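Endosialidase (Enterobacteria phage phi92, PDB 4HIZ) hydrolyses sialic acid polymers from within the chain, probably cleaving alpha-2,8 and alpha-2,9 linkages of polysialic acid for the phage. Local coordinates at residues Leu210-Ser221 and Thr258-Ser269. Numbering follows the deposited sequence.
Sequences LKVGDAVNFSNS and TTWHFGTRFWDS. With SIA (N-acetyl-alpha-neuraminic acid), chain D.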
loop_
_atom_site.group_PDB
_atom_site.type_symbol
_atom_site.label_atom_id
_atom_site.label_comp_id
_atom_site.label_asym_id
_atom_site.label_seq_id
_atom_site.Cartn_x
_atom_site.Cartn_y
_atom_site.Cartn_z
ATOM N N LEU A 210 -27.833 0.937 -25.624
ATOM C CA LEU A 210 -28.530 1.454 -24.442
ATOM C C LEU A 210 -29.968 0.910 -24.319
ATOM O O LEU A 210 -30.594 0.539 -25.317
ATOM C CB LEU A 210 -28.575 2.992 -24.467
ATOM C CG LEU A 210 -27.217 3.667 -24.652
ATOM C CD1 LEU A 210 -27.371 5.168 -24.988
ATOM C CD2 LEU A 210 -26.414 3.490 -23.391
ATOM N N LYS A 211 -30.462 0.891 -23.089
ATOM C CA LYS A 211 -31.842 0.557 -22.780
ATOM C C LYS A 211 -32.470 1.701 -22.018
ATOM O O LYS A 211 -31.764 2.555 -21.463
ATOM C CB LYS A 211 -31.907 -0.721 -21.943
ATOM C CG LYS A 211 -31.488 -1.971 -22.722
ATOM C CD LYS A 211 -31.415 -3.193 -21.824
ATOM C CE LYS A 211 -31.268 -4.475 -22.672
ATOM N NZ LYS A 211 -32.602 -5.094 -23.060
ATOM N N VAL A 212 -33.798 1.752 -22.019
ATOM C CA VAL A 212 -34.492 2.749 -21.223
ATOM C C VAL A 212 -34.023 2.716 -19.760
ATOM O O VAL A 212 -33.924 1.630 -19.136
ATOM C CB VAL A 212 -36.007 2.501 -21.272
ATOM C CG1 VAL A 212 -36.726 3.439 -20.313
ATOM C CG2 VAL A 212 -36.515 2.694 -22.702
ATOM N N GLY A 213 -33.736 3.900 -19.220
ATOM C CA GLY A 213 -33.283 4.021 -17.848
ATOM C C GLY A 213 -31.773 4.070 -17.737
ATOM O O GLY A 213 -31.247 4.435 -16.663
ATOM N N ASP A 214 -31.060 3.711 -18.807
ATOM C CA ASP A 214 -29.572 3.764 -18.736
ATOM C C ASP A 214 -29.098 5.206 -18.583
ATOM O O ASP A 214 -29.731 6.147 -19.068
ATOM C CB ASP A 214 -28.923 3.070 -19.941
ATOM C CG ASP A 214 -28.971 1.560 -19.827
ATOM O OD1 ASP A 214 -29.257 1.054 -18.711
ATOM O OD2 ASP A 214 -28.699 0.868 -20.840
ATOM N N ALA A 215 -27.981 5.364 -17.881
ATOM C CA ALA A 215 -27.447 6.672 -17.504
ATOM C C ALA A 215 -26.364 7.090 -18.474
ATOM O O ALA A 215 -25.464 6.288 -18.778
ATOM C CB ALA A 215 -26.849 6.558 -16.096
ATOM N N VAL A 216 -26.433 8.338 -18.951
ATOM C CA VAL A 216 -25.495 8.824 -19.975
ATOM C C VAL A 216 -25.049 10.238 -19.651
ATOM O O VAL A 216 -25.550 10.840 -18.702
ATOM C CB VAL A 216 -26.124 8.770 -21.396
ATOM C CG1 VAL A 216 -26.572 7.338 -21.722
ATOM C CG2 VAL A 216 -27.296 9.752 -21.495
ATOM N N ASN A 217 -24.092 10.763 -20.416
ATOM C CA ASN A 217 -23.616 12.115 -20.166
ATOM C C ASN A 217 -23.236 12.752 -21.490
ATOM O O ASN A 217 -22.639 12.093 -22.355
ATOM C CB ASN A 217 -22.387 12.044 -19.240
ATOM C CG ASN A 217 -21.731 13.386 -19.031
ATOM O OD1 ASN A 217 -20.782 13.725 -19.726
ATOM N ND2 ASN A 217 -22.198 14.136 -18.031
ATOM N N PHE A 218 -23.595 14.026 -21.649
ATOM C CA PHE A 218 -23.305 14.781 -22.856
ATOM C C PHE A 218 -22.444 15.995 -22.586
ATOM O O PHE A 218 -22.582 16.637 -21.537
ATOM C CB PHE A 218 -24.630 15.337 -23.409
ATOM C CG PHE A 218 -25.565 14.291 -23.913
ATOM C CD1 PHE A 218 -25.528 13.910 -25.256
ATOM C CD2 PHE A 218 -26.541 13.747 -23.084
ATOM C CE1 PHE A 218 -26.413 12.944 -25.771
ATOM C CE2 PHE A 218 -27.461 12.775 -23.580
ATOM C CZ PHE A 218 -27.395 12.367 -24.930
ATOM N N SER A 219 -21.586 16.350 -23.541
ATOM C CA SER A 219 -20.850 17.615 -23.427
ATOM C C SER A 219 -20.712 18.244 -24.806
ATOM O O SER A 219 -20.528 17.522 -25.815
ATOM C CB SER A 219 -19.451 17.385 -22.811
ATOM O OG SER A 219 -18.862 18.633 -22.501
ATOM N N ASN A 220 -20.834 19.569 -24.862
ATOM C CA ASN A 220 -20.642 20.297 -26.119
ATOM C C ASN A 220 -21.595 19.858 -27.244
ATOM O O ASN A 220 -21.227 19.896 -28.423
ATOM C CB ASN A 220 -19.185 20.209 -26.579
ATOM C CG ASN A 220 -18.194 20.608 -25.459
ATOM O OD1 ASN A 220 -17.773 19.770 -24.643
ATOM N ND2 ASN A 220 -17.830 21.904 -25.418
ATOM N N SER A 221 -22.826 19.476 -26.889
ATOM C CA SER A 221 -23.736 18.950 -27.894
ATOM C C SER A 221 -24.146 19.942 -28.981
ATOM O O SER A 221 -24.536 19.521 -30.051
ATOM C CB SER A 221 -25.018 18.422 -27.223
ATOM O OG SER A 221 -25.792 19.526 -26.735
ATOM N N THR A 258 -21.834 19.785 -35.838
ATOM C CA THR A 258 -21.200 19.988 -34.536
ATOM C C THR A 258 -20.600 18.672 -34.049
ATOM O O THR A 258 -21.278 17.643 -34.033
ATOM C CB THR A 258 -22.227 20.482 -33.505
ATOM O OG1 THR A 258 -22.724 21.773 -33.902
ATOM C CG2 THR A 258 -21.612 20.540 -32.089
ATOM N N THR A 259 -19.329 18.730 -33.629
ATOM C CA THR A 259 -18.675 17.572 -33.033
ATOM C C THR A 259 -18.831 17.670 -31.518
ATOM O O THR A 259 -18.596 18.719 -30.941
ATOM C CB THR A 259 -17.189 17.485 -33.473
ATOM O OG1 THR A 259 -17.138 17.426 -34.907
ATOM C CG2 THR A 259 -16.552 16.216 -32.932
ATOM N N TRP A 260 -19.313 16.597 -30.891
ATOM C CA TRP A 260 -19.654 16.652 -29.467
ATOM C C TRP A 260 -19.120 15.416 -28.734
ATOM O O TRP A 260 -18.385 14.622 -29.319
ATOM C CB TRP A 260 -21.191 16.807 -29.307
ATOM C CG TRP A 260 -22.050 15.816 -30.103
ATOM C CD1 TRP A 260 -22.344 15.874 -31.453
ATOM C CD2 TRP A 260 -22.775 14.679 -29.586
ATOM N NE1 TRP A 260 -23.191 14.837 -31.804
ATOM C CE2 TRP A 260 -23.460 14.084 -30.684
ATOM C CE3 TRP A 260 -22.898 14.096 -28.309
ATOM C CZ2 TRP A 260 -24.253 12.964 -30.544
ATOM C CZ3 TRP A 260 -23.683 12.965 -28.169
ATOM C CH2 TRP A 260 -24.348 12.400 -29.286
ATOM N N HIS A 261 -19.492 15.279 -27.468
ATOM C CA HIS A 261 -18.916 14.227 -26.628
ATOM C C HIS A 261 -20.017 13.476 -25.914
ATOM O O HIS A 261 -20.948 14.089 -25.379
ATOM C CB HIS A 261 -18.010 14.848 -25.550
ATOM C CG HIS A 261 -16.872 15.634 -26.109
ATOM N ND1 HIS A 261 -15.774 15.037 -26.695
ATOM C CD2 HIS A 261 -16.683 16.973 -26.219
ATOM C CE1 HIS A 261 -14.946 15.979 -27.126
ATOM N NE2 HIS A 261 -15.469 17.164 -26.841
ATOM N N PHE A 262 -19.891 12.157 -25.882
ATOM C CA PHE A 262 -20.861 11.302 -25.209
ATOM C C PHE A 262 -20.148 10.274 -24.347
ATOM O O PHE A 262 -19.151 9.688 -24.778
ATOM C CB PHE A 262 -21.685 10.561 -26.280
ATOM C CG PHE A 262 -22.712 9.610 -25.707
ATOM C CD1 PHE A 262 -23.955 10.078 -25.276
ATOM C CD2 PHE A 262 -22.416 8.265 -25.561
ATOM C CE1 PHE A 262 -24.900 9.205 -24.739
ATOM C CE2 PHE A 262 -23.356 7.375 -24.996
ATOM C CZ PHE A 262 -24.596 7.854 -24.600
ATOM N N GLY A 263 -20.681 10.031 -23.144
ATOM C CA GLY A 263 -20.181 8.920 -22.337
ATOM C C GLY A 263 -21.347 8.195 -21.684
ATOM O O GLY A 263 -22.343 8.822 -21.285
ATOM N N THR A 264 -21.240 6.871 -21.580
ATOM C CA THR A 264 -22.175 6.190 -20.719
ATOM C C THR A 264 -21.749 6.413 -19.261
ATOM O O THR A 264 -20.604 6.834 -18.982
ATOM C CB THR A 264 -22.187 4.691 -20.979
ATOM O OG1 THR A 264 -20.870 4.185 -20.774
ATOM C CG2 THR A 264 -22.629 4.411 -22.432
ATOM N N ARG A 265 -22.662 6.107 -18.350
ATOM C CA ARG A 265 -22.382 6.078 -16.913
ATOM C C ARG A 265 -22.718 4.685 -16.410
ATOM O O ARG A 265 -23.815 4.432 -15.895
ATOM C CB ARG A 265 -23.206 7.146 -16.180
ATOM C CG ARG A 265 -22.852 8.588 -16.633
ATOM C CD ARG A 265 -23.509 9.615 -15.728
ATOM N NE ARG A 265 -24.920 9.838 -16.079
ATOM C CZ ARG A 265 -25.928 9.871 -15.216
ATOM N NH1 ARG A 265 -25.725 9.632 -13.921
ATOM N NH2 ARG A 265 -27.154 10.137 -15.662
ATOM N N PHE A 266 -21.773 3.763 -16.609
ATOM C CA PHE A 266 -21.945 2.363 -16.260
ATOM C C PHE A 266 -22.401 2.195 -14.802
ATOM O O PHE A 266 -23.322 1.435 -14.493
ATOM C CB PHE A 266 -20.588 1.648 -16.475
ATOM C CG PHE A 266 -20.530 0.212 -15.936
ATOM C CD1 PHE A 266 -20.955 -0.839 -16.712
ATOM C CD2 PHE A 266 -19.985 -0.062 -14.675
ATOM C CE1 PHE A 266 -20.869 -2.175 -16.251
ATOM C CE2 PHE A 266 -19.903 -1.380 -14.196
ATOM C CZ PHE A 266 -20.316 -2.439 -14.980
ATOM N N TRP A 267 -21.728 2.889 -13.899
ATOM C CA TRP A 267 -21.969 2.726 -12.478
ATOM C C TRP A 267 -23.239 3.367 -11.977
ATOM O O TRP A 267 -23.657 3.074 -10.853
ATOM C CB TRP A 267 -20.751 3.253 -11.661
ATOM C CG TRP A 267 -19.473 2.451 -11.916
ATOM C CD1 TRP A 267 -19.081 1.310 -11.263
ATOM C CD2 TRP A 267 -18.472 2.700 -12.923
ATOM N NE1 TRP A 267 -17.887 0.851 -11.789
ATOM C CE2 TRP A 267 -17.488 1.692 -12.796
ATOM C CE3 TRP A 267 -18.316 3.676 -13.912
ATOM C CZ2 TRP A 267 -16.354 1.638 -13.605
ATOM C CZ3 TRP A 267 -17.163 3.639 -14.720
ATOM C CH2 TRP A 267 -16.199 2.619 -14.562
ATOM N N ASP A 268 -23.842 4.241 -12.795
ATOM C CA ASP A 268 -25.138 4.840 -12.473
ATOM C C ASP A 268 -26.304 4.173 -13.198
ATOM O O ASP A 268 -27.458 4.565 -13.018
ATOM C CB ASP A 268 -25.130 6.346 -12.820
ATOM C CG ASP A 268 -24.153 7.133 -11.966
ATOM O OD1 ASP A 268 -23.845 6.714 -10.826
ATOM O OD2 ASP A 268 -23.703 8.185 -12.441
ATOM N N SER A 269 -26.024 3.192 -14.039
ATOM C CA SER A 269 -27.118 2.559 -14.802
ATOM C C SER A 269 -27.653 1.351 -14.043
ATOM O O SER A 269 -26.896 0.521 -13.625
ATOM C CB SER A 269 -26.603 2.101 -16.178
ATOM O OG SER A 269 -26.182 3.204 -16.978
HETATM C C1 SIA D . -22.124 20.866 -21.717
HETATM C C2 SIA D . -21.847 21.198 -20.251
HETATM C C3 SIA D . -21.918 19.946 -19.353
HETATM C C4 SIA D . -20.695 19.045 -19.497
HETATM C C5 SIA D . -19.391 19.850 -19.397
HETATM C C6 SIA D . -19.417 21.052 -20.346
HETATM C C7 SIA D . -18.213 21.969 -20.117
HETATM C C8 SIA D . -18.120 23.131 -21.118
HETATM C C9 SIA D . -18.575 22.764 -22.519
HETATM C C10 SIA D . -17.312 18.633 -18.848
HETATM C C11 SIA D . -16.285 17.657 -19.352
HETATM N N5 SIA D . -18.290 18.936 -19.712
HETATM O O1A SIA D . -23.131 20.171 -21.954
HETATM O O1B SIA D . -21.383 21.273 -22.645
HETATM O O4 SIA D . -20.718 18.035 -18.461
HETATM O O6 SIA D . -20.580 21.859 -20.141
HETATM O O7 SIA D . -18.385 22.540 -18.811
HETATM O O8 SIA D . -18.947 24.193 -20.647
HETATM O O9 SIA D . -19.848 23.369 -22.834
HETATM O O10 SIA D . -17.252 19.129 -17.720
#
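Leu210 meets Phe262 and Thr264 with its two methyls: CD1 lies 3.9 Å from Phe262 CZ, while CD2 touches Thr264 CG2. At Ala215 the amide points almost straight at the hydroxyl of Ser269 (N to OG 3.0 Å, 168° at the hydrogen). That hydroxyl in turn donates to Arg265 O, which also accepts Asp268 N from the opposite face of its plane. The methyl of Ala215 sits over the centre of one face of the Arg265 guanidinium. A bend at chi3 brings the guanidinium there and lets NE reach Val216 O at 2.9 Å, from above the carbonyl plane; NH1 forms a salt bridge with Asp268. Val216 packs CG1 on Phe262 CZ (3.5 Å). From Val216 to Ser219 the pairing is regular antiparallel: Asn217 with Gly263 and Ser219 with His261 are hydrogen-bonded pairs, Val216 with Thr264 and Phe218 with Phe262 non-hydrogen-bonded ones. These strands, 215-219 and 261-264, neighbour each other in an eight-stranded antiparallel sheet formed by the chain between strands 172-181 and 272-275, an insertion in one blade of the catalytic beta-propeller. Phe218 joins an aromatic cluster on the face shared with Val216: the edge of Phe262 points to its ring face in a T-shaped pair (planes at 71°), whereas Trp260 makes an offset pair with little overlap, CZ3 3.6 Å from Phe218 CD1. Sialic acid is held at the end of the strand by Ser219 OG and Asn220 N, and Ser227 also bonds it. With OG anti to the backbone N, Ser219 accepts the sugar's N5 and donates to Asn220 OD1. Asn220 N grips carboxylate oxygen O1B at 2.8 Å and 170°, and its OD1 approaches the edge of the His261 ring, at CD2.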